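Local coordinates for Pre-mRNA-splicing factor SAD1 (Saccharomyces cerevisiae, PDB 4MSX), which promotes assembly of newly synthesized U4 snRNA into the U4/U6 snRNP and is required for pre-mRNA splicing, although it is a catalytically inactive deubiquitinase, at residues A[121-125]-A[126-130]; A[237-241]-A[242-246]. One frame throughout, in Å; residues are numbered along the deposited sequence.

Interaction 1: A[121-125]-A[126-130]; sequences VFLNL and TSLKF
Asn124 bends back over the turn that follows it, and its OD1 receives two backbone N-H groups: Thr126 N at 2.8 Å, lying in the plane of the amide carbonyl, and Ser127 N at 3.1 Å, which comes from above that plane. The first of these bonds defines an Asx turn. A water also donates to OD1 and joins it to Thr126 OG1, which is bonded in turn to Lys80. Asn124 CG stands anti to the backbone N (chi1 -176°), bringing the amide beside the turn and laying CG 3.3 Å from Ser127 OG. With an alanine here OD1 is gone, and the N-H groups of Thr126 and Ser127 would probably be left without that acceptor, the turn less firmly held. Backbone bonds close the loop: Asn124 N donates to Lys129 O at 2.9 Å in an almost straight bond (174°), while Leu128 N to Asn124 O is weak. One step back, Leu123 and Phe130 form a non-hydrogen-bonded antiparallel pair. Their side chains share a sheet face, and Leu123 CD1 sits over the centre of the Phe130 ring in a CH-pi contact 3.8 Å from its centroid. This is a beta hairpin, with strand 121-124 central in the five-stranded sheet of the zinc finger, between strands 91-94 and 130-132. Phe122 touches the zinc ligand Cys94, whereas Leu128 and Phe130 pack on helix 146-155, at Ala155 and at Leu148 and Ile151.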
# COMPACT_ATOMS: atom_id res chain seq x y z
N VAL A 121 -18.35 13.53 24.51
CA VAL A 121 -17.82 12.14 24.37
C VAL A 121 -16.52 12.17 23.54
O VAL A 121 -16.54 12.72 22.44
CB VAL A 121 -18.86 11.23 23.65
CG1 VAL A 121 -18.46 9.72 23.72
CG2 VAL A 121 -20.26 11.45 24.26
N PHE A 122 -15.42 11.65 24.11
CA PHE A 122 -14.10 11.72 23.53
C PHE A 122 -13.49 10.31 23.43
O PHE A 122 -13.81 9.41 24.23
CB PHE A 122 -13.20 12.58 24.42
CG PHE A 122 -13.62 14.03 24.40
CD1 PHE A 122 -14.74 14.43 25.16
CD2 PHE A 122 -13.00 14.95 23.53
CE1 PHE A 122 -15.19 15.76 25.11
CE2 PHE A 122 -13.41 16.27 23.48
CZ PHE A 122 -14.51 16.70 24.28
N LEU A 123 -12.57 10.15 22.48
CA LEU A 123 -11.77 8.94 22.38
C LEU A 123 -10.33 9.33 22.61
O LEU A 123 -9.79 10.20 21.90
CB LEU A 123 -11.95 8.31 20.96
CG LEU A 123 -11.06 7.11 20.73
CD1 LEU A 123 -11.37 5.88 21.70
CD2 LEU A 123 -11.25 6.69 19.30
N ASN A 124 -9.65 8.65 23.51
CA ASN A 124 -8.22 8.90 23.64
C ASN A 124 -7.54 8.19 22.46
O ASN A 124 -7.72 6.98 22.35
CB ASN A 124 -7.67 8.30 24.95
CG ASN A 124 -6.20 8.61 25.16
OD1 ASN A 124 -5.36 8.35 24.29
ND2 ASN A 124 -5.87 9.21 26.32
N LEU A 125 -6.81 8.91 21.62
CA LEU A 125 -6.30 8.32 20.35
C LEU A 125 -5.11 7.38 20.56
O LEU A 125 -4.70 6.67 19.63
CB LEU A 125 -5.91 9.41 19.35
CG LEU A 125 -7.14 10.16 18.83
CD1 LEU A 125 -6.74 11.31 17.95
CD2 LEU A 125 -8.15 9.17 18.10
N THR A 126 -4.55 7.38 21.76
CA THR A 126 -3.39 6.56 22.04
C THR A 126 -3.78 5.28 22.77
O THR A 126 -3.33 4.19 22.40
CB THR A 126 -2.34 7.33 22.83
OG1 THR A 126 -1.75 8.33 21.99
CG2 THR A 126 -1.26 6.39 23.33
N SER A 127 -4.67 5.37 23.76
CA SER A 127 -5.06 4.20 24.54
C SER A 127 -6.36 3.62 24.04
O SER A 127 -6.78 2.53 24.44
CB SER A 127 -5.23 4.60 26.01
OG SER A 127 -6.34 5.47 26.14
N LEU A 128 -7.04 4.35 23.17
CA LEU A 128 -8.36 3.93 22.67
C LEU A 128 -9.45 3.70 23.76
O LEU A 128 -10.43 2.97 23.55
CB LEU A 128 -8.21 2.68 21.78
CG LEU A 128 -7.29 2.84 20.57
CD1 LEU A 128 -7.41 1.57 19.71
CD2 LEU A 128 -7.65 4.08 19.76
N LYS A 129 -9.31 4.34 24.92
CA LYS A 129 -10.40 4.36 25.90
C LYS A 129 -11.28 5.61 25.71
O LYS A 129 -10.79 6.65 25.29
CB LYS A 129 -9.80 4.38 27.30
CG LYS A 129 -9.18 3.06 27.72
CD LYS A 129 -8.18 3.28 28.85
CE LYS A 129 -7.59 1.97 29.35
NZ LYS A 129 -6.42 2.29 30.22
N PHE A 130 -12.58 5.47 25.96
CA PHE A 130 -13.55 6.52 25.77
C PHE A 130 -13.82 7.25 27.09
O PHE A 130 -13.88 6.62 28.17
CB PHE A 130 -14.87 5.92 25.35
CG PHE A 130 -14.84 5.29 23.98
CD1 PHE A 130 -14.47 3.95 23.81
CD2 PHE A 130 -15.15 6.06 22.84
CE1 PHE A 130 -14.47 3.38 22.53
CE2 PHE A 130 -15.15 5.48 21.55
CZ PHE A 130 -14.81 4.15 21.42
O HOH W 1 -3.53 10.37 23.09

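Interaction 2: A[237-241]-A[242-246]; sequences PKLFK and HHLSV
Between helix 222-234 and helix 247-256 of the USP-type domain, the chain turns into the short, weakly bonded strand at about 243-244, which pairs in parallel with strand 185-186, and the contact lies at this entry. The corner is a tight inverse gamma turn centred on His242, closed by a weak bond from His243 N to Lys241 O at 2.8 Å. Lys241 starts in the position between backbone N and carbonyl carbon (chi1 56°), which sends its aliphatic chain obliquely across one face of the His243 ring: CG lies 4.1 Å above the ring plane, toward the rim, and Lys241 CD is 3.8 Å from His243 CE1. His242 CE1 meets the His243 ring at the edge, in its plane. Apart from the turn, the side chains of Leu239 and Leu244 cross at about a right angle, their CD2 methyls 4.0 Å apart, with Ile184 touching Leu239 and Ile234 touching Leu244. The chain of Lys241 bends at its last torsion (chi4 -59°), and NZ forms a salt bridge with Asp75. A water that donates to His243 O at 2.8 Å also receives a weak bond from Lys241 NZ. Lys241 thus offers methylene groups to the imidazole and spends its charge on a carboxylate. With NZ 5.5 Å from His243 ND1, that positive charge would probably disfavour protonation of His243, an effect that Asp75 is likely to soften.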
# COMPACT_ATOMS: atom_id res chain seq x y z
N PRO A 237 -13.43 -4.09 6.65
CA PRO A 237 -14.76 -4.28 6.03
C PRO A 237 -15.84 -3.35 6.63
O PRO A 237 -17.02 -3.50 6.29
CB PRO A 237 -15.11 -5.76 6.38
CG PRO A 237 -14.50 -5.96 7.74
CD PRO A 237 -13.18 -5.06 7.72
N LYS A 238 -15.45 -2.42 7.50
CA LYS A 238 -16.42 -1.49 8.13
C LYS A 238 -16.01 -0.00 8.06
O LYS A 238 -16.28 0.79 8.97
CB LYS A 238 -16.56 -1.90 9.61
CG LYS A 238 -17.26 -3.25 9.78
CD LYS A 238 -16.84 -4.01 11.07
CE LYS A 238 -16.90 -3.21 12.35
NZ LYS A 238 -16.83 -4.10 13.59
N LEU A 239 -15.34 0.38 6.98
CA LEU A 239 -14.89 1.77 6.84
C LEU A 239 -16.07 2.75 6.91
O LEU A 239 -17.10 2.50 6.32
CB LEU A 239 -14.23 1.94 5.46
CG LEU A 239 -12.89 1.22 5.30
CD1 LEU A 239 -12.39 1.31 3.84
CD2 LEU A 239 -11.86 1.83 6.26
N PHE A 240 -15.88 3.92 7.52
CA PHE A 240 -16.94 4.93 7.49
C PHE A 240 -17.08 5.54 6.11
O PHE A 240 -18.19 5.81 5.66
CB PHE A 240 -16.66 6.00 8.54
CG PHE A 240 -16.86 5.50 9.97
CD1 PHE A 240 -17.38 4.23 10.22
CD2 PHE A 240 -16.52 6.31 11.07
CE1 PHE A 240 -17.55 3.75 11.55
CE2 PHE A 240 -16.69 5.86 12.39
CZ PHE A 240 -17.20 4.59 12.64
N LYS A 241 -15.95 5.72 5.42
CA LYS A 241 -15.99 6.11 4.03
C LYS A 241 -15.02 5.22 3.24
O LYS A 241 -13.97 4.85 3.75
CB LYS A 241 -15.63 7.59 3.84
CG LYS A 241 -14.29 7.97 4.41
CD LYS A 241 -14.17 9.53 4.47
CE LYS A 241 -12.78 9.98 4.94
NZ LYS A 241 -12.44 9.45 6.32
N HIS A 242 -15.37 4.92 2.01
CA HIS A 242 -14.73 3.84 1.30
C HIS A 242 -13.36 4.22 0.65
O HIS A 242 -13.02 3.72 -0.43
CB HIS A 242 -15.69 3.28 0.22
CG HIS A 242 -15.93 4.23 -0.90
ND1 HIS A 242 -15.87 5.60 -0.74
CD2 HIS A 242 -16.20 4.02 -2.21
CE1 HIS A 242 -16.11 6.19 -1.90
NE2 HIS A 242 -16.31 5.26 -2.81
N HIS A 243 -12.58 5.06 1.31
CA HIS A 243 -11.23 5.45 0.85
C HIS A 243 -10.40 5.93 2.02
O HIS A 243 -10.94 6.21 3.10
CB HIS A 243 -11.26 6.55 -0.22
CG HIS A 243 -12.16 7.69 0.10
ND1 HIS A 243 -11.77 8.76 0.87
CD2 HIS A 243 -13.43 7.96 -0.29
CE1 HIS A 243 -12.76 9.63 0.96
NE2 HIS A 243 -13.78 9.16 0.27
N LEU A 244 -9.09 5.94 1.86
CA LEU A 244 -8.24 6.22 2.99
C LEU A 244 -7.37 7.42 2.66
O LEU A 244 -7.20 7.74 1.49
CB LEU A 244 -7.31 5.04 3.28
CG LEU A 244 -8.06 3.77 3.67
CD1 LEU A 244 -7.02 2.66 3.76
CD2 LEU A 244 -8.77 4.05 5.04
N SER A 245 -6.79 8.04 3.69
CA SER A 245 -5.75 9.04 3.45
C SER A 245 -4.49 8.47 4.05
O SER A 245 -4.52 8.04 5.20
CB SER A 245 -6.08 10.40 4.13
OG SER A 245 -4.92 11.24 4.08
N VAL A 246 -3.36 8.48 3.33
CA VAL A 246 -2.10 8.18 4.02
C VAL A 246 -1.08 9.33 3.98
O VAL A 246 0.12 9.11 4.18
CB VAL A 246 -1.46 6.87 3.47
CG1 VAL A 246 -2.36 5.64 3.83
CG2 VAL A 246 -1.23 7.01 1.94
O HOH W 2 -11.09 6.38 5.93

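How the interactions relate
Interaction 1 comes first along the chain, in the zinc finger, and interaction 2 follows in the USP-type domain. Their centres are 19 Å apart and their nearest atoms about 9 Å, with no direct touch. The hairpin at 121-130 and the loop at 237-241 use the same helix 146-155: Phe240 meets its Ser150 and Ala154, and Pro237 its Phe153. The segment at 75-77 is a second shared element, for Phe76 touches Leu125 whereas Asp77 accepts a hydrogen bond from the backbone N of Ser245. Helix 146-155 and residues 75-77 fall in the predicted zinc-finger range, so interaction 2 meets that part of the chain directly, consistent with a packed junction between the two domains.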